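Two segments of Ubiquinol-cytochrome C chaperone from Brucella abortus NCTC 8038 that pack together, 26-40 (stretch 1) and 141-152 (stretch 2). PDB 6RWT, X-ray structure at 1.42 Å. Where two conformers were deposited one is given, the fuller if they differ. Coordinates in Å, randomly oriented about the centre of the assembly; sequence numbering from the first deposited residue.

Stretch 1 26-40: AAARQKRFYAQFQVP
Stretch 2, residues 141-152: FWPHACYLGAYV

Stretch 1 begins in a helix that enters from earlier in the chain, passes through helical phi/psi at 31-34, then makes a type I turn, Ala35 to Gln38, and ends extended at Val39 and Pro40; Gln38 is left-handed (64/31). Stretch 2 makes a type I turn, Trp142 to Ala145, then a helix from Ala145. They come closest at Phe37 and His144, CA atoms 5.3 Å apart, and contacts run in opposite order: Val39 and Phe37 meet Trp142 and His144, Phe33 meets Leu148 and Tyr151.

Trp142 (chi1 t, chi2 20°) gives a direct hydrogen bond across: NE1 donates to Phe37 O at 2.9 Å, 140°. Its long indole also carries CZ2 to 4.0 Å from Val39 CG2, joining polar and apolar contact along one edge.

His144 (m, chi2 94°) points toward stretch 1. Its flat imidazole offers a face to Phe37 CA, 4.2 Å from the ring centroid, and a water joins its NE2 (2.8 Å) to Gln36 NE2 (2.7 Å).

Tyr147 (chi1 -106°, between wells) sets CB over the face of Phe37 (m, chi2 1°), 4.2 Å from its centroid. Its ring also meets Arg32: CD1 lies over the flat guanidinium, whose NE and NH2 each hold Gln36 OE1 at 2.9 Å.

Leu148 (t, p), buried, reaches CD1 to 3.9 Å from Phe33 CE1, an apolar contact suiting its branched aliphatic side chain. Tyr151 (t, chi2 82°) offers its electron-rich face to the slightly positive C-H edge of Phe33 (m, chi2 -47°), centroids 5.3 Å apart, planes at 69°.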

# COMPACT_ATOMS: atom_id res chain seq x y z
N ALA A 26 5.64 -2.85 7.88
CA ALA A 26 6.07 -4.20 8.27
C ALA A 26 5.61 -5.25 7.27
O ALA A 26 6.38 -6.15 6.89
CB ALA A 26 5.57 -4.54 9.67
N ALA A 27 4.37 -5.15 6.82
CA ALA A 27 3.84 -6.09 5.81
C ALA A 27 4.65 -6.05 4.50
O ALA A 27 4.94 -7.09 3.92
CB ALA A 27 2.36 -5.85 5.57
N ALA A 28 5.02 -4.84 4.06
CA ALA A 28 5.82 -4.66 2.84
C ALA A 28 7.26 -5.18 2.93
O ALA A 28 7.89 -5.44 1.90
CB ALA A 28 5.83 -3.18 2.45
N ARG A 29 7.79 -5.33 4.16
CA ARG A 29 9.15 -5.81 4.41
C ARG A 29 9.28 -7.34 4.61
O ARG A 29 10.40 -7.82 4.86
CB ARG A 29 9.75 -5.08 5.63
CG ARG A 29 10.06 -3.62 5.37
CD ARG A 29 10.53 -2.90 6.62
NE ARG A 29 10.95 -1.53 6.35
CZ ARG A 29 11.21 -0.59 7.27
NH1 ARG A 29 11.10 -0.84 8.57
NH2 ARG A 29 11.59 0.62 6.87
N GLN A 30 8.19 -8.10 4.50
CA GLN A 30 8.23 -9.57 4.70
C GLN A 30 9.27 -10.21 3.76
O GLN A 30 9.30 -9.92 2.56
CB GLN A 30 6.84 -10.20 4.50
CG GLN A 30 5.84 -9.83 5.60
CD GLN A 30 4.43 -10.30 5.28
OE1 GLN A 30 3.66 -9.62 4.60
NE2 GLN A 30 4.08 -11.47 5.80
N LYS A 31 10.13 -11.07 4.33
CA LYS A 31 11.33 -11.56 3.63
C LYS A 31 11.05 -12.41 2.39
O LYS A 31 11.80 -12.34 1.41
CB LYS A 31 12.24 -12.35 4.60
CG LYS A 31 12.83 -11.52 5.73
CD LYS A 31 13.91 -10.56 5.25
CE LYS A 31 14.50 -9.77 6.41
NZ LYS A 31 15.21 -10.63 7.39
N ARG A 32 9.95 -13.17 2.41
CA ARG A 32 9.61 -14.07 1.30
C ARG A 32 9.48 -13.36 -0.05
O ARG A 32 9.81 -13.95 -1.09
CB ARG A 32 8.33 -14.87 1.60
CG ARG A 32 8.14 -16.08 0.69
CD ARG A 32 6.90 -16.89 1.05
NE ARG A 32 6.83 -18.14 0.27
CZ ARG A 32 5.80 -18.98 0.26
NH1 ARG A 32 4.70 -18.73 0.97
NH2 ARG A 32 5.86 -20.09 -0.48
N PHE A 33 9.02 -12.10 -0.06
CA PHE A 33 8.91 -11.36 -1.33
C PHE A 33 10.26 -11.30 -2.05
O PHE A 33 10.33 -11.48 -3.26
CB PHE A 33 8.43 -9.91 -1.13
CG PHE A 33 7.09 -9.76 -0.45
CD1 PHE A 33 5.98 -10.51 -0.84
CD2 PHE A 33 6.92 -8.80 0.55
CE1 PHE A 33 4.75 -10.34 -0.21
CE2 PHE A 33 5.70 -8.62 1.17
CZ PHE A 33 4.61 -9.40 0.79
N TYR A 34 11.33 -11.07 -1.28
CA TYR A 34 12.66 -10.80 -1.81
C TYR A 34 13.52 -12.07 -1.94
O TYR A 34 14.42 -12.14 -2.79
CB TYR A 34 13.37 -9.75 -0.93
CG TYR A 34 12.52 -8.50 -0.69
CD1 TYR A 34 12.47 -7.46 -1.64
CD2 TYR A 34 11.73 -8.39 0.44
CE1 TYR A 34 11.68 -6.33 -1.42
CE2 TYR A 34 10.93 -7.27 0.67
CZ TYR A 34 10.91 -6.24 -0.26
OH TYR A 34 10.12 -5.13 -0.03
N ALA A 35 13.26 -13.05 -1.09
CA ALA A 35 13.93 -14.34 -1.22
C ALA A 35 13.20 -15.16 -2.30
O ALA A 35 13.50 -15.01 -3.49
CB ALA A 35 14.01 -15.05 0.13
N GLN A 36 12.22 -15.98 -1.92
CA GLN A 36 11.61 -16.92 -2.88
C GLN A 36 10.98 -16.26 -4.11
O GLN A 36 11.18 -16.73 -5.22
CB GLN A 36 10.59 -17.84 -2.19
CG GLN A 36 10.04 -18.92 -3.11
CD GLN A 36 9.09 -19.90 -2.43
OE1 GLN A 36 8.65 -19.68 -1.30
NE2 GLN A 36 8.77 -20.98 -3.12
N PHE A 37 10.22 -15.17 -3.92
CA PHE A 37 9.44 -14.59 -5.03
C PHE A 37 10.26 -13.76 -6.02
O PHE A 37 9.75 -13.40 -7.08
CB PHE A 37 8.26 -13.74 -4.51
CG PHE A 37 7.17 -14.51 -3.78
CD1 PHE A 37 7.23 -15.89 -3.55
CD2 PHE A 37 6.07 -13.80 -3.28
CE1 PHE A 37 6.21 -16.54 -2.85
CE2 PHE A 37 5.06 -14.45 -2.59
CZ PHE A 37 5.13 -15.82 -2.38
N GLN A 38 11.51 -13.42 -5.67
CA GLN A 38 12.41 -12.66 -6.54
C GLN A 38 11.94 -11.24 -6.87
O GLN A 38 12.24 -10.69 -7.94
CB GLN A 38 12.74 -13.45 -7.83
CG GLN A 38 13.33 -14.84 -7.59
CD GLN A 38 14.67 -14.81 -6.87
OE1 GLN A 38 14.91 -15.61 -5.96
NE2 GLN A 38 15.55 -13.90 -7.26
N VAL A 39 11.21 -10.62 -5.93
CA VAL A 39 11.03 -9.15 -5.97
C VAL A 39 12.42 -8.53 -5.73
O VAL A 39 13.11 -8.93 -4.79
CB VAL A 39 10.00 -8.64 -4.93
CG1 VAL A 39 9.93 -7.11 -4.95
CG2 VAL A 39 8.62 -9.22 -5.20
N PRO A 40 12.84 -7.58 -6.57
CA PRO A 40 14.19 -7.02 -6.38
C PRO A 40 14.35 -6.29 -5.03
O PRO A 40 13.49 -5.50 -4.67
CB PRO A 40 14.34 -6.05 -7.56
CG PRO A 40 13.32 -6.48 -8.56
CD PRO A 40 12.18 -6.99 -7.75
N PHE A 141 7.77 -13.94 -18.66
CA PHE A 141 7.06 -14.76 -17.67
C PHE A 141 7.78 -14.73 -16.32
O PHE A 141 8.97 -15.06 -16.24
CB PHE A 141 6.94 -16.21 -18.16
CG PHE A 141 6.24 -17.11 -17.18
CD1 PHE A 141 4.88 -16.96 -16.94
CD2 PHE A 141 6.94 -18.10 -16.49
CE1 PHE A 141 4.22 -17.78 -16.03
CE2 PHE A 141 6.29 -18.92 -15.58
CZ PHE A 141 4.93 -18.76 -15.35
N TRP A 142 7.06 -14.33 -15.27
CA TRP A 142 7.57 -14.31 -13.89
C TRP A 142 6.95 -15.48 -13.13
O TRP A 142 5.76 -15.43 -12.81
CB TRP A 142 7.21 -12.97 -13.23
CG TRP A 142 7.67 -12.80 -11.78
CD1 TRP A 142 8.65 -13.49 -11.13
CD2 TRP A 142 7.19 -11.82 -10.85
NE1 TRP A 142 8.79 -13.03 -9.84
CE2 TRP A 142 7.90 -12.00 -9.64
CE3 TRP A 142 6.21 -10.81 -10.91
CZ2 TRP A 142 7.67 -11.21 -8.51
CZ3 TRP A 142 5.98 -10.03 -9.79
CH2 TRP A 142 6.72 -10.23 -8.60
N PRO A 143 7.74 -16.55 -12.84
CA PRO A 143 7.20 -17.76 -12.19
C PRO A 143 6.41 -17.54 -10.89
O PRO A 143 5.47 -18.29 -10.63
CB PRO A 143 8.45 -18.59 -11.90
CG PRO A 143 9.42 -18.19 -12.96
CD PRO A 143 9.15 -16.74 -13.25
N HIS A 144 6.78 -16.52 -10.10
CA HIS A 144 6.13 -16.26 -8.81
C HIS A 144 5.03 -15.18 -8.82
O HIS A 144 4.48 -14.86 -7.76
CB HIS A 144 7.20 -15.96 -7.75
CG HIS A 144 8.11 -17.11 -7.48
ND1 HIS A 144 9.32 -17.28 -8.12
CD2 HIS A 144 7.98 -18.18 -6.65
CE1 HIS A 144 9.90 -18.39 -7.69
NE2 HIS A 144 9.10 -18.95 -6.80
N ALA A 145 4.68 -14.64 -9.99
CA ALA A 145 3.60 -13.65 -10.10
C ALA A 145 2.24 -14.15 -9.60
O ALA A 145 1.52 -13.41 -8.93
CB ALA A 145 3.47 -13.13 -11.53
N CYS A 146 1.89 -15.39 -9.92
CA CYS A 146 0.63 -15.99 -9.45
C CYS A 146 0.61 -16.25 -7.93
O CYS A 146 -0.45 -16.21 -7.31
CB CYS A 146 0.33 -17.28 -10.22
SG CYS A 146 -0.05 -16.99 -11.97
N TYR A 147 1.78 -16.51 -7.35
CA TYR A 147 1.95 -16.62 -5.88
C TYR A 147 1.68 -15.27 -5.18
O TYR A 147 0.95 -15.21 -4.18
CB TYR A 147 3.38 -17.05 -5.53
CG TYR A 147 3.58 -18.47 -5.06
CD1 TYR A 147 3.34 -18.81 -3.73
CD2 TYR A 147 4.06 -19.46 -5.92
CE1 TYR A 147 3.53 -20.11 -3.27
CE2 TYR A 147 4.26 -20.76 -5.47
CZ TYR A 147 4.00 -21.08 -4.15
OH TYR A 147 4.19 -22.36 -3.68
N LEU A 148 2.30 -14.22 -5.70
CA LEU A 148 2.10 -12.87 -5.15
C LEU A 148 0.63 -12.44 -5.33
O LEU A 148 0.04 -11.86 -4.42
CB LEU A 148 3.06 -11.87 -5.79
CG LEU A 148 3.01 -10.43 -5.25
CD1 LEU A 148 3.21 -10.37 -3.74
CD2 LEU A 148 4.02 -9.53 -5.95
N GLY A 149 0.06 -12.75 -6.49
CA GLY A 149 -1.35 -12.46 -6.74
C GLY A 149 -2.30 -13.15 -5.76
O GLY A 149 -3.26 -12.53 -5.29
N ALA A 150 -2.04 -14.42 -5.45
CA ALA A 150 -2.82 -15.14 -4.44
C ALA A 150 -2.75 -14.44 -3.07
O ALA A 150 -3.78 -14.28 -2.41
CB ALA A 150 -2.35 -16.59 -4.32
N TYR A 151 -1.56 -14.01 -2.67
CA TYR A 151 -1.38 -13.22 -1.44
C TYR A 151 -2.20 -11.93 -1.46
O TYR A 151 -2.89 -11.61 -0.49
CB TYR A 151 0.11 -12.93 -1.19
CG TYR A 151 0.42 -11.87 -0.15
CD1 TYR A 151 0.43 -12.18 1.22
CD2 TYR A 151 0.73 -10.57 -0.53
CE1 TYR A 151 0.72 -11.21 2.17
CE2 TYR A 151 1.02 -9.59 0.42
CZ TYR A 151 1.03 -9.91 1.76
OH TYR A 151 1.33 -8.95 2.71
N VAL A 152 -2.16 -11.21 -2.58
CA VAL A 152 -2.89 -9.93 -2.70
C VAL A 152 -4.41 -10.14 -2.60
O VAL A 152 -5.10 -9.40 -1.90
CB VAL A 152 -2.48 -9.16 -3.99
CG1 VAL A 152 -3.36 -7.94 -4.21
CG2 VAL A 152 -1.02 -8.73 -3.91
O HOH W 1 9.66 -21.46 -5.67